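Local coordinates for minor capsid protein (Cafeteriavirus-dependent mavirus, PDB 6G42) that probably forms the pentameric vertices of the mavirus capsid, as a penton protein built on a single jelly-roll, at residues V75-R80 and G119-I124; L211-E216 and T231-T236; F166-F171 and E188-S193. One frame throughout, in Å; residues are numbered along the deposited sequence.

Contact 1 of 3, residues V75-R80 and G119-I124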
# COMPACT_ATOMS: atom_id res chain seq x y z
N VAL C 75 -8.63 -37.71 -5.73
CA VAL C 75 -8.36 -37.55 -7.17
C VAL C 75 -8.98 -38.72 -7.95
O VAL C 75 -9.41 -39.70 -7.36
CB VAL C 75 -6.86 -37.41 -7.52
CG1 VAL C 75 -6.32 -36.09 -6.97
CG2 VAL C 75 -6.02 -38.58 -7.02
N GLY C 76 -9.03 -38.57 -9.27
CA GLY C 76 -9.57 -39.61 -10.15
C GLY C 76 -9.15 -39.42 -11.59
O GLY C 76 -8.54 -38.41 -11.93
N ILE C 77 -9.46 -40.40 -12.42
CA ILE C 77 -9.14 -40.35 -13.86
C ILE C 77 -10.35 -40.75 -14.68
O ILE C 77 -10.96 -41.79 -14.43
CB ILE C 77 -7.93 -41.23 -14.21
CG1 ILE C 77 -6.79 -40.93 -13.23
CG2 ILE C 77 -7.50 -40.99 -15.66
CD1 ILE C 77 -5.44 -41.50 -13.59
N PHE C 78 -10.67 -39.91 -15.67
CA PHE C 78 -11.86 -40.05 -16.51
C PHE C 78 -11.42 -40.25 -17.95
O PHE C 78 -10.74 -39.39 -18.52
CB PHE C 78 -12.71 -38.78 -16.39
CG PHE C 78 -14.04 -38.86 -17.08
CD1 PHE C 78 -15.12 -39.47 -16.46
CD2 PHE C 78 -14.23 -38.30 -18.34
CE1 PHE C 78 -16.36 -39.54 -17.09
CE2 PHE C 78 -15.46 -38.35 -18.97
CZ PHE C 78 -16.53 -38.97 -18.35
N ASN C 79 -11.78 -41.39 -18.52
CA ASN C 79 -11.46 -41.72 -19.91
C ASN C 79 -12.49 -41.07 -20.83
O ASN C 79 -13.69 -41.11 -20.55
CB ASN C 79 -11.45 -43.24 -20.11
CG ASN C 79 -10.76 -43.67 -21.41
OD1 ASN C 79 -10.16 -42.87 -22.12
ND2 ASN C 79 -10.84 -44.96 -21.70
N ARG C 80 -12.02 -40.47 -21.93
CA ARG C 80 -12.91 -39.83 -22.91
C ARG C 80 -13.59 -40.84 -23.82
O ARG C 80 -14.80 -40.77 -24.02
CB ARG C 80 -12.15 -38.82 -23.76
CG ARG C 80 -11.98 -37.45 -23.12
CD ARG C 80 -11.01 -36.63 -23.94
NE ARG C 80 -11.14 -35.18 -23.78
CZ ARG C 80 -10.42 -34.29 -24.45
NH1 ARG C 80 -9.49 -34.67 -25.33
NH2 ARG C 80 -10.61 -32.99 -24.24
N GLY C 119 0.06 -43.59 -8.02
CA GLY C 119 -0.48 -44.88 -7.59
C GLY C 119 -1.75 -45.31 -8.30
O GLY C 119 -1.95 -46.50 -8.55
N LEU C 120 -2.61 -44.35 -8.63
CA LEU C 120 -3.86 -44.61 -9.36
C LEU C 120 -3.62 -44.84 -10.86
O LEU C 120 -4.41 -45.54 -11.51
CB LEU C 120 -4.84 -43.45 -9.15
CG LEU C 120 -6.29 -43.65 -9.60
CD1 LEU C 120 -6.99 -44.74 -8.78
CD2 LEU C 120 -7.05 -42.34 -9.49
N CYS C 121 -2.56 -44.25 -11.40
CA CYS C 121 -2.12 -44.49 -12.79
C CYS C 121 -1.25 -45.76 -12.99
O CYS C 121 -0.90 -46.08 -14.12
CB CYS C 121 -1.32 -43.29 -13.31
SG CYS C 121 -2.25 -41.75 -13.49
N ASP C 122 -0.91 -46.45 -11.90
CA ASP C 122 0.04 -47.57 -11.90
C ASP C 122 -0.34 -48.69 -12.87
O ASP C 122 0.46 -49.08 -13.73
CB ASP C 122 0.17 -48.13 -10.48
CG ASP C 122 1.14 -49.30 -10.39
OD1 ASP C 122 2.23 -49.24 -10.99
OD2 ASP C 122 0.81 -50.28 -9.68
N GLY C 123 -1.56 -49.19 -12.73
CA GLY C 123 -2.08 -50.25 -13.59
C GLY C 123 -2.61 -49.81 -14.94
O GLY C 123 -2.42 -50.51 -15.94
N ILE C 124 -3.23 -48.63 -14.99
CA ILE C 124 -4.12 -48.25 -16.10
C ILE C 124 -3.44 -47.44 -17.22
O ILE C 124 -3.78 -47.61 -18.39
CB ILE C 124 -5.38 -47.48 -15.62
CG1 ILE C 124 -5.95 -48.05 -14.31
CG2 ILE C 124 -6.47 -47.52 -16.69
CD1 ILE C 124 -7.04 -47.21 -13.67

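Contact 2 of 3, residues L211-E216 and T231-T236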
# COMPACT_ATOMS: atom_id res chain seq x y z
N LEU C 211 -5.77 -12.57 35.38
CA LEU C 211 -5.89 -11.11 35.27
C LEU C 211 -7.35 -10.72 35.43
O LEU C 211 -8.19 -11.22 34.68
CB LEU C 211 -5.39 -10.62 33.90
CG LEU C 211 -5.44 -9.10 33.62
CD1 LEU C 211 -4.47 -8.33 34.49
CD2 LEU C 211 -5.14 -8.84 32.16
N PRO C 212 -7.68 -9.85 36.42
CA PRO C 212 -9.08 -9.44 36.58
C PRO C 212 -9.53 -8.52 35.43
O PRO C 212 -9.48 -7.29 35.53
CB PRO C 212 -9.09 -8.75 37.94
CG PRO C 212 -7.70 -8.27 38.14
CD PRO C 212 -6.81 -9.26 37.46
N VAL C 213 -9.96 -9.16 34.35
CA VAL C 213 -10.37 -8.49 33.13
C VAL C 213 -11.72 -9.06 32.69
O VAL C 213 -12.04 -10.22 32.97
CB VAL C 213 -9.28 -8.65 32.03
CG1 VAL C 213 -9.19 -10.09 31.52
CG2 VAL C 213 -9.52 -7.70 30.87
N SER C 214 -12.50 -8.24 31.99
CA SER C 214 -13.81 -8.67 31.50
C SER C 214 -13.64 -9.77 30.45
O SER C 214 -12.75 -9.70 29.61
CB SER C 214 -14.57 -7.48 30.92
OG SER C 214 -15.94 -7.79 30.81
N TYR C 215 -14.50 -10.78 30.52
CA TYR C 215 -14.45 -11.92 29.62
C TYR C 215 -15.20 -11.55 28.34
O TYR C 215 -16.08 -10.71 28.36
CB TYR C 215 -15.14 -13.14 30.26
CG TYR C 215 -14.38 -13.82 31.39
CD1 TYR C 215 -14.05 -13.14 32.57
CD2 TYR C 215 -14.02 -15.18 31.31
CE1 TYR C 215 -13.37 -13.77 33.61
CE2 TYR C 215 -13.35 -15.82 32.34
CZ TYR C 215 -13.02 -15.11 33.49
OH TYR C 215 -12.35 -15.73 34.52
N GLU C 216 -14.82 -12.18 27.24
CA GLU C 216 -15.60 -12.11 25.99
C GLU C 216 -16.65 -13.21 26.03
O GLU C 216 -16.44 -14.26 26.64
CB GLU C 216 -14.70 -12.27 24.75
CG GLU C 216 -13.61 -11.22 24.58
CD GLU C 216 -13.05 -11.13 23.16
OE1 GLU C 216 -13.20 -12.09 22.38
OE2 GLU C 216 -12.46 -10.09 22.80
N THR C 231 -17.84 -18.36 28.33
CA THR C 231 -17.03 -17.14 28.36
C THR C 231 -15.54 -17.46 28.24
O THR C 231 -15.14 -18.62 28.34
CB THR C 231 -17.27 -16.31 29.64
OG1 THR C 231 -16.88 -17.07 30.80
CG2 THR C 231 -18.73 -15.91 29.77
N GLY C 232 -14.74 -16.43 28.01
CA GLY C 232 -13.29 -16.57 27.91
C GLY C 232 -12.54 -15.25 27.97
O GLY C 232 -13.06 -14.21 27.55
N VAL C 233 -11.32 -15.30 28.49
CA VAL C 233 -10.44 -14.13 28.61
C VAL C 233 -9.55 -14.08 27.37
O VAL C 233 -8.73 -14.98 27.15
CB VAL C 233 -9.57 -14.19 29.88
CG1 VAL C 233 -8.64 -13.00 29.96
CG2 VAL C 233 -10.46 -14.25 31.11
N PHE C 234 -9.73 -13.03 26.58
CA PHE C 234 -8.99 -12.80 25.34
C PHE C 234 -8.52 -11.34 25.41
O PHE C 234 -9.35 -10.44 25.46
CB PHE C 234 -9.89 -12.98 24.12
CG PHE C 234 -10.28 -14.41 23.82
CD1 PHE C 234 -11.08 -15.14 24.69
CD2 PHE C 234 -9.90 -15.02 22.63
CE1 PHE C 234 -11.45 -16.45 24.41
CE2 PHE C 234 -10.26 -16.33 22.34
CZ PHE C 234 -11.04 -17.04 23.23
N LEU C 235 -7.21 -11.12 25.41
CA LEU C 235 -6.63 -9.75 25.49
C LEU C 235 -6.36 -9.09 24.14
O LEU C 235 -6.40 -7.86 24.03
CB LEU C 235 -5.37 -9.76 26.34
CG LEU C 235 -5.53 -10.29 27.77
CD1 LEU C 235 -4.26 -10.01 28.56
CD2 LEU C 235 -6.73 -9.70 28.49
N THR C 236 -6.04 -9.89 23.12
CA THR C 236 -6.03 -9.42 21.73
C THR C 236 -6.24 -10.60 20.78
O THR C 236 -5.97 -11.75 21.14
CB THR C 236 -4.75 -8.61 21.38
OG1 THR C 236 -4.91 -7.96 20.11
CG2 THR C 236 -3.50 -9.51 21.34

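Contact 3 of 3, residues F166-F171 and E188-S193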
# COMPACT_ATOMS: atom_id res chain seq x y z
N PHE C 166 -8.26 -25.80 -4.45
CA PHE C 166 -7.46 -25.48 -5.66
C PHE C 166 -8.37 -24.91 -6.76
O PHE C 166 -8.29 -25.29 -7.93
CB PHE C 166 -6.69 -26.72 -6.13
CG PHE C 166 -5.82 -27.33 -5.06
CD1 PHE C 166 -6.33 -28.28 -4.18
CD2 PHE C 166 -4.50 -26.94 -4.91
CE1 PHE C 166 -5.54 -28.84 -3.19
CE2 PHE C 166 -3.70 -27.50 -3.93
CZ PHE C 166 -4.22 -28.45 -3.06
N ASN C 167 -9.19 -23.94 -6.36
CA ASN C 167 -10.25 -23.33 -7.19
C ASN C 167 -9.80 -22.57 -8.44
O ASN C 167 -10.55 -22.48 -9.41
CB ASN C 167 -11.12 -22.41 -6.34
CG ASN C 167 -10.34 -21.28 -5.69
OD1 ASN C 167 -10.04 -20.27 -6.32
ND2 ASN C 167 -10.02 -21.44 -4.41
N SER C 168 -8.59 -22.02 -8.41
CA SER C 168 -8.07 -21.21 -9.52
C SER C 168 -7.65 -21.99 -10.80
O SER C 168 -7.25 -21.37 -11.78
CB SER C 168 -6.92 -20.34 -9.02
OG SER C 168 -6.00 -21.10 -8.25
N PHE C 169 -7.74 -23.32 -10.78
CA PHE C 169 -7.73 -24.12 -12.02
C PHE C 169 -9.07 -23.96 -12.74
O PHE C 169 -10.07 -23.56 -12.13
CB PHE C 169 -7.50 -25.61 -11.72
CG PHE C 169 -6.09 -25.95 -11.28
CD1 PHE C 169 -5.03 -25.88 -12.19
CD2 PHE C 169 -5.83 -26.35 -9.97
CE1 PHE C 169 -3.74 -26.19 -11.79
CE2 PHE C 169 -4.54 -26.66 -9.57
CZ PHE C 169 -3.49 -26.58 -10.48
N GLU C 170 -9.10 -24.28 -14.04
CA GLU C 170 -10.35 -24.27 -14.82
C GLU C 170 -11.05 -25.62 -14.66
O GLU C 170 -10.45 -26.67 -14.92
CB GLU C 170 -10.07 -23.97 -16.30
CG GLU C 170 -11.32 -23.58 -17.09
CD GLU C 170 -11.06 -23.39 -18.58
OE1 GLU C 170 -9.88 -23.25 -18.99
OE2 GLU C 170 -12.04 -23.36 -19.35
N PHE C 171 -12.32 -25.59 -14.25
CA PHE C 171 -13.09 -26.80 -13.94
C PHE C 171 -14.30 -27.00 -14.85
O PHE C 171 -14.77 -26.07 -15.50
CB PHE C 171 -13.54 -26.78 -12.48
CG PHE C 171 -12.42 -27.00 -11.51
CD1 PHE C 171 -11.98 -28.29 -11.21
CD2 PHE C 171 -11.78 -25.93 -10.90
CE1 PHE C 171 -10.93 -28.50 -10.32
CE2 PHE C 171 -10.74 -26.14 -10.01
CZ PHE C 171 -10.31 -27.42 -9.72
N GLU C 188 0.39 -26.53 -17.02
CA GLU C 188 -0.74 -25.67 -16.65
C GLU C 188 -0.66 -25.29 -15.16
O GLU C 188 -0.41 -26.15 -14.31
CB GLU C 188 -2.08 -26.36 -16.94
CG GLU C 188 -2.46 -26.41 -18.42
CD GLU C 188 -3.08 -25.13 -18.96
OE1 GLU C 188 -3.07 -24.09 -18.26
OE2 GLU C 188 -3.58 -25.17 -20.10
N THR C 189 -0.89 -24.01 -14.87
CA THR C 189 -0.76 -23.46 -13.52
C THR C 189 -2.04 -22.75 -13.09
O THR C 189 -2.86 -22.37 -13.93
CB THR C 189 0.47 -22.51 -13.41
OG1 THR C 189 0.56 -21.97 -12.08
CG2 THR C 189 0.39 -21.36 -14.41
N GLN C 190 -2.21 -22.60 -11.78
CA GLN C 190 -3.32 -21.84 -11.19
C GLN C 190 -3.30 -20.39 -11.68
O GLN C 190 -2.23 -19.82 -11.85
CB GLN C 190 -3.20 -21.84 -9.66
CG GLN C 190 -3.54 -23.14 -8.96
CD GLN C 190 -3.41 -23.05 -7.44
OE1 GLN C 190 -2.30 -22.90 -6.92
NE2 GLN C 190 -4.53 -23.14 -6.73
N ASP C 191 -4.48 -19.80 -11.89
CA ASP C 191 -4.55 -18.36 -12.22
C ASP C 191 -4.39 -17.42 -11.00
O ASP C 191 -4.27 -16.21 -11.16
CB ASP C 191 -5.79 -18.00 -13.10
CG ASP C 191 -7.14 -18.11 -12.36
OD1 ASP C 191 -7.32 -17.54 -11.26
OD2 ASP C 191 -8.07 -18.73 -12.94
N ALA C 192 -4.36 -18.00 -9.79
CA ALA C 192 -4.22 -17.24 -8.53
C ALA C 192 -3.74 -18.13 -7.38
O ALA C 192 -4.02 -19.33 -7.36
CB ALA C 192 -5.54 -16.58 -8.16
N SER C 193 -3.05 -17.53 -6.43
CA SER C 193 -2.58 -18.24 -5.24
C SER C 193 -3.76 -18.63 -4.36
O SER C 193 -4.69 -17.84 -4.18
CB SER C 193 -1.61 -17.35 -4.45
OG SER C 193 -0.99 -18.08 -3.40

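Contact 1 of 3, residues V75-R80 and G119-I124
Gly-76 and Leu-120 are the residues whose CA atoms come nearest, 7.6 Å apart, where strand 74-79 runs past the end of helix 106-120. This is helix-on-sheet packing. It lies in what the strand order makes a domain inserted between strands 49-62 and 201-207, well away from the jelly-roll sheets themselves. The strand sits inside an antiparallel sheet. Its backbone bonds to strand 84-90 on one side and to strand 154-158 on the other. Leu-120 and Cys-121 bring their side chains to the strand, and Leu-120 also rests on its backbone. Val-75 and Ile-77 both direct their CB atoms toward the helix end. Val-75 also packs on Thr-116 and Leu-117, one turn earlier in the helix.

Leu-120 reaches the strand with one methyl. Its CG is anti to the backbone N (chi1 -168°), and CD2 lies 3.8 Å from Gly-76 CA. The same methyl, Leu-120 CD2, lies 4.0 Å from Ile-77 CG1 and also approaches the carbonyl oxygen of Val-75. The Leu-120 and Ile-77 side chains slide past each other in opposite directions. Gly-76 presents only backbone to the leucine.

Cys-121 follows directly after Leu-120 and turns its sulfur to the same isoleucine. Ile-130 and Pro-131 also pack against Cys-121, while Ile-125 packs on Ile-77. The contact is buried and apolar. In Ile-77, CG1 is anti to the carbonyl carbon (chi1 -49°) and CD1 extends onward (chi2 -169°), so that this terminal methyl meets Cys-121 SG.

Contact 2 of 3, residues L211-E216 and T231-T236
Glu-216 and Gly-232 pair through two backbone hydrogen bonds. Glu-216 N donates to Gly-232 O at 2.7 Å, and Gly-232 N returns a bond to Glu-216 O at 3.1 Å. They form an antiparallel hydrogen-bonded pair. A CA-H...O contact from Thr-231 CA to Glu-216 O, 3.4 Å, lies beside it.

The aromatic contact is a CH-pi interaction. Val-233 CG1 is anti to the backbone N (chi1 178°), while CG2 is the branch over the centre of the Tyr-215 ring, 3.5 Å from its centroid. Gly-232 N lies at the edge of this ring, near its plane. Thr-231 OG1 approaches Tyr-215 CD2 obliquely.

Both segments lie largely in the connection between two strands of the jelly-roll, 201-207 and 236-239, and the short pairing closes a two-stranded ribbon within it.

Aliphatic packing takes over toward the jelly-roll interior. Leu-211 CD2 meets Leu-235 CD1 at 3.9 Å. Val-213 CG1 lies 3.9 Å from Leu-235 CD2 and also touches Val-233 CG1. The leucines pack further on Leu-51 of strand 49-62.

Glu-216 crosses Phe-234 at about a right angle, with Glu-216 CD 3.8 Å from Phe-234 CB. The carboxylate and ring planes are 9° apart. Another chain holds the carboxylate: OE2 forms a salt bridge with Lys-300 of the second subunit, and OE1 accepts a hydrogen bond from Asn-12 of that subunit.

Contact 3 of 3, residues F166-F171 and E188-S193
Ser-168 and Gln-190 form the tightly packed centre of this contact. A type I beta turn from Phe-166 to Phe-169, just after helix 160-165, fits against the chain leaving strand 187-189. Ser-168 OG stands between its own backbone N and carbonyl carbon (chi1 47°). It donates to Ala-192 O at 2.8 Å and comes within 2.9 Å of Gln-190 NE2. A backbone bond, Asp-191 N to Ser-168 O at 3.2 Å, is nearly straight at 175°. Its donor nevertheless lies well above the carbonyl plane.

Gln-190 CG sits over one face of the Phe-169 ring, 3.9 Å from its centroid and offset toward the rim, in a CH-pi contact. Glu-188 O lies at the edge of the same ring. Partners outside the two segments fix the Gln-190 amide: OE1 accepts from Phe-142 N, and NE2 donates to Thr-194.

The looser side holds the side chains of Asp-191 and Ala-192, both partly exposed residues. Asp-191 OD2 lies 3.0 Å from Ser-168 O, two acceptors that are not hydrogen-bonded. The Ala-192 methyl touches Ser-168 lightly, CB to CB at 4.1 Å. Lys-137 of the second subunit packs on Asp-191, and Gln-246 of that subunit packs on Ala-192, so this side lies at the subunit interface.

In buried Ser-168 the hydroxyl and the carbonyl oxygen both find backbone partners in 188-193, so both polar groups are satisfied across the contact.

Contacts 1 and 3 lie in the domain that strand order suggests is inserted, on the same side of the chain's centre, with their own centres about 21 Å apart. Contact 2 belongs to the jelly-roll, on the opposite side and about 53 Å, centre to centre, from contact 1. None of the three touches another. Contact 1 is the buried one: apolar contacts, side chain on side chain and on strand backbone, join a helix end to a sheet, and no other subunit reaches it. Contacts 2 and 3 are partly buried, mostly loop against loop beside short strands. Both combine backbone hydrogen bonds with a CH-pi contact, and both meet the second subunit. Contact 2 adds an aliphatic cluster, whereas contact 3 is centred on a buried serine.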